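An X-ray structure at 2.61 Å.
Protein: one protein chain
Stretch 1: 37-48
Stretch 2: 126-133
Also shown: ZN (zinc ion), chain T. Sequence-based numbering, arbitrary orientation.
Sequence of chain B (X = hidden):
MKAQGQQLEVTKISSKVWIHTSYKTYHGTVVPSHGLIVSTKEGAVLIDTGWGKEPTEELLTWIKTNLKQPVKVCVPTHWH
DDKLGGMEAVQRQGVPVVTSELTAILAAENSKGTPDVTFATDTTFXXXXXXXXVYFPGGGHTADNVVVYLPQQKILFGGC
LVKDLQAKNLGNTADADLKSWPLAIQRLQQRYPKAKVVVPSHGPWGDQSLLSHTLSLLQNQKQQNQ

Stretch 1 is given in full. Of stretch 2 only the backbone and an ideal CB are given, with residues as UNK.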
# COMPACT_ATOMS: atom_id res chain seq x y z
N ILE B 37 6.09 -7.87 -9.57
CA ILE B 37 7.43 -8.16 -10.09
C ILE B 37 8.31 -8.39 -8.88
O ILE B 37 8.22 -7.66 -7.90
CB ILE B 37 7.98 -7.02 -10.95
CG1 ILE B 37 6.88 -6.35 -11.76
CG2 ILE B 37 9.14 -7.52 -11.81
CD1 ILE B 37 7.33 -5.12 -12.48
N VAL B 38 9.10 -9.46 -8.93
CA VAL B 38 10.09 -9.76 -7.90
C VAL B 38 11.47 -9.85 -8.53
O VAL B 38 11.68 -10.60 -9.49
CB VAL B 38 9.71 -11.03 -7.12
CG1 VAL B 38 10.71 -11.26 -6.00
CG2 VAL B 38 8.33 -10.79 -6.52
N SER B 39 12.40 -9.08 -7.98
CA SER B 39 13.78 -9.05 -8.44
C SER B 39 14.61 -10.02 -7.60
O SER B 39 14.45 -10.06 -6.38
CB SER B 39 14.36 -7.64 -8.37
OG SER B 39 15.59 -7.57 -9.07
N THR B 40 15.43 -10.82 -8.26
CA THR B 40 16.29 -11.78 -7.57
C THR B 40 17.70 -11.59 -8.08
O THR B 40 17.95 -10.80 -8.99
CB THR B 40 15.84 -13.26 -7.74
OG1 THR B 40 16.34 -13.79 -8.96
CG2 THR B 40 14.32 -13.40 -7.74
N LYS B 41 18.63 -12.28 -7.44
CA LYS B 41 20.00 -12.16 -7.88
C LYS B 41 20.20 -12.78 -9.25
O LYS B 41 21.23 -12.52 -9.86
CB LYS B 41 20.95 -12.85 -6.90
CG LYS B 41 21.03 -12.14 -5.55
CD LYS B 41 21.78 -12.95 -4.48
CE LYS B 41 20.91 -13.13 -3.24
NZ LYS B 41 20.25 -11.84 -2.86
N GLU B 42 19.21 -13.51 -9.77
CA GLU B 42 19.40 -14.31 -10.98
C GLU B 42 18.31 -14.07 -12.02
O GLU B 42 18.12 -14.91 -12.89
CB GLU B 42 19.48 -15.81 -10.66
CG GLU B 42 20.81 -16.26 -10.13
CD GLU B 42 21.99 -15.55 -10.80
OE1 GLU B 42 22.11 -15.61 -12.04
OE2 GLU B 42 22.81 -14.93 -10.08
N GLY B 43 17.58 -12.97 -11.93
CA GLY B 43 16.51 -12.68 -12.85
C GLY B 43 15.26 -12.27 -12.11
O GLY B 43 15.16 -12.34 -10.89
N ALA B 44 14.27 -11.84 -12.90
CA ALA B 44 13.02 -11.33 -12.37
C ALA B 44 11.91 -12.34 -12.53
O ALA B 44 11.88 -13.13 -13.48
CB ALA B 44 12.64 -10.00 -13.03
N VAL B 45 11.00 -12.34 -11.57
CA VAL B 45 9.82 -13.18 -11.62
C VAL B 45 8.60 -12.29 -11.82
O VAL B 45 8.50 -11.21 -11.22
CB VAL B 45 9.65 -14.05 -10.38
CG1 VAL B 45 8.26 -14.66 -10.37
CG2 VAL B 45 10.71 -15.09 -10.40
N LEU B 46 7.71 -12.76 -12.68
CA LEU B 46 6.51 -12.06 -13.08
C LEU B 46 5.33 -12.83 -12.50
O LEU B 46 5.19 -14.03 -12.75
CB LEU B 46 6.42 -12.00 -14.60
CG LEU B 46 5.72 -10.81 -15.18
CD1 LEU B 46 6.18 -9.59 -14.39
CD2 LEU B 46 6.13 -10.74 -16.61
N ILE B 47 4.57 -12.19 -11.64
CA ILE B 47 3.32 -12.76 -11.14
C ILE B 47 2.21 -11.96 -11.80
O ILE B 47 1.97 -10.80 -11.44
CB ILE B 47 3.23 -12.74 -9.61
CG1 ILE B 47 4.47 -13.41 -9.00
CG2 ILE B 47 1.96 -13.45 -9.15
CD1 ILE B 47 4.67 -14.79 -9.45
N ASP B 48 1.52 -12.61 -12.75
CA ASP B 48 0.54 -11.99 -13.63
C ASP B 48 1.20 -11.23 -14.78
O ASP B 48 2.27 -10.63 -14.62
CB ASP B 48 -0.38 -11.03 -12.88
CG ASP B 48 -1.47 -11.76 -12.16
OD1 ASP B 48 -2.26 -11.08 -11.46
OD2 ASP B 48 -1.53 -13.01 -12.28
N UNK B 126 12.59 -21.68 -5.59
CA UNK B 126 13.43 -20.54 -5.34
C UNK B 126 14.25 -20.20 -6.58
O UNK B 126 14.78 -21.09 -7.25
CB UNK B 126 14.34 -20.80 -4.14
N UNK B 127 14.36 -18.90 -6.83
CA UNK B 127 15.22 -18.33 -7.86
C UNK B 127 15.97 -17.14 -7.27
O UNK B 127 15.37 -16.25 -6.67
CB UNK B 127 14.41 -17.91 -9.09
N UNK B 128 17.28 -17.12 -7.46
CA UNK B 128 18.12 -15.98 -7.08
C UNK B 128 18.05 -15.59 -5.62
O UNK B 128 18.07 -14.39 -5.30
CB UNK B 128 17.74 -14.76 -7.93
N UNK B 129 17.99 -16.57 -4.73
CA UNK B 129 17.85 -16.32 -3.31
C UNK B 129 16.43 -16.05 -2.86
O UNK B 129 16.18 -15.93 -1.66
CB UNK B 129 18.73 -15.14 -2.91
N UNK B 130 15.49 -15.95 -3.78
CA UNK B 130 14.13 -15.57 -3.47
C UNK B 130 13.24 -16.81 -3.52
O UNK B 130 13.25 -17.54 -4.52
CB UNK B 130 13.63 -14.49 -4.44
N UNK B 131 12.48 -17.06 -2.46
CA UNK B 131 11.59 -18.21 -2.45
C UNK B 131 10.14 -17.78 -2.61
O UNK B 131 9.73 -16.75 -2.11
CB UNK B 131 11.76 -19.01 -1.16
N UNK B 132 9.40 -18.56 -3.37
CA UNK B 132 8.01 -18.30 -3.70
C UNK B 132 7.22 -19.58 -3.48
O UNK B 132 7.71 -20.69 -3.75
CB UNK B 132 7.86 -17.80 -5.14
N UNK B 133 6.00 -19.43 -3.00
CA UNK B 133 5.07 -20.52 -2.80
C UNK B 133 3.86 -20.24 -3.66
O UNK B 133 3.43 -19.09 -3.76
CB UNK B 133 4.69 -20.68 -1.33
ZN ZN T . 9.57 -15.44 0.07

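Stretch 1 is a hairpin: Val-38 and Val-45 pair through two backbone hydrogen bonds, and a type I turn runs from Thr-40 to Gly-43. Stretch 2 is a second hairpin, with a type I' turn at positions 127 to 130, and its turn packs on the first.

Position 126 has nothing of stretch 1 within reach of its CB. Many side chains would do. It is Ala-126.

At position 127 the CB points sideways, 4.6 Å from Thr-40 OG1 and 4.8 Å from Val-45 CG2. The backbone is extended. A branched or longer apolar side chain could cover the valine. The residue is Ile-127, with chi1 m and chi2 t. Its CD1 lies 4.1 Å from Val-45 CG2, and its CG2 lies 3.8 Å from Thr-40 OG1.

Position 128 has positive phi (57°), which favours glycine. The surroundings are stricter still. An ideal CB would lie 2.0 Å from Thr-40 OG1 and 2.7 Å from the N atoms of both Lys-41 and Glu-42, so any side chain would clash. The residue is Gly-128. Its CA can approach Thr-40 OG1 to 3.4 Å, and its O accepts a nearly straight hydrogen bond from Lys-41 N at 3.1 Å.

Position 129 has phi 81° and psi -6°. A CB would be jammed against the preceding carbonyl O and would lie 3.0 Å from Lys-41 CE. Both point to glycine, and Gly-129 is found.

At position 130 the CB points toward stretch 1, 3.5 Å from Thr-40 CG2 and 4.6 Å from Val-38 CG1. Methyl groups line this site, so an apolar side chain would suit, as would a longer polar one with an aliphatic stem. The residue is Gln-130, with chi1 t. Its CB packs on Thr-40 CG2, and its OE1 reaches to 3.6 Å from Val-38 CG1. The amide group is hydrogen-bonded elsewhere in the structure.

Position 131 is out of reach of stretch 1, which sets no preference. Its backbone O binds the zinc ion at 2.5 Å. It is Gln-131.

Position 132 points toward stretch 1 with no atom of it within 5.5 Å of the CB. Val-45 and Ile-47 offer an apolar surface beyond that gap, so a large aliphatic or an aromatic residue could bridge it. Leu-132 does so: its CD2 lies 3.8 Å from Val-45 CG1 and 4.2 Å from Ile-47 CD1.

Position 133 is again out of reach, and stretch 1 leaves the choice open. It is Glu-133.

Stretch 2 (126-133) AIGGQQLE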
# COMPACT_ATOMS: atom_id res chain seq x y z
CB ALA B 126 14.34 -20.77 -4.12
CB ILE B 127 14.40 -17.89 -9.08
CG1 ILE B 127 13.63 -19.06 -9.66
CG2 ILE B 127 15.30 -17.27 -10.11
CD1 ILE B 127 12.71 -18.64 -10.83
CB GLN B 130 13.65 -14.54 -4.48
CG GLN B 130 12.19 -14.16 -4.28
CD GLN B 130 11.99 -13.18 -3.14
OE1 GLN B 130 12.64 -12.14 -3.06
NE2 GLN B 130 11.08 -13.51 -2.26
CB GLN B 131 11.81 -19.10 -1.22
CG GLN B 131 11.73 -18.52 0.13
CD GLN B 131 11.65 -19.63 1.19
OE1 GLN B 131 11.61 -20.83 0.85
NE2 GLN B 131 11.55 -19.23 2.49
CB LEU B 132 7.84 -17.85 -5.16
CG LEU B 132 8.56 -16.59 -5.68
CD1 LEU B 132 10.00 -16.89 -6.12
CD2 LEU B 132 7.77 -15.92 -6.80
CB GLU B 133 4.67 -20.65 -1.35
CG GLU B 133 5.88 -20.89 -0.47
CD GLU B 133 5.57 -20.91 1.03
OE1 GLU B 133 4.42 -20.61 1.42
OE2 GLU B 133 6.49 -21.26 1.82
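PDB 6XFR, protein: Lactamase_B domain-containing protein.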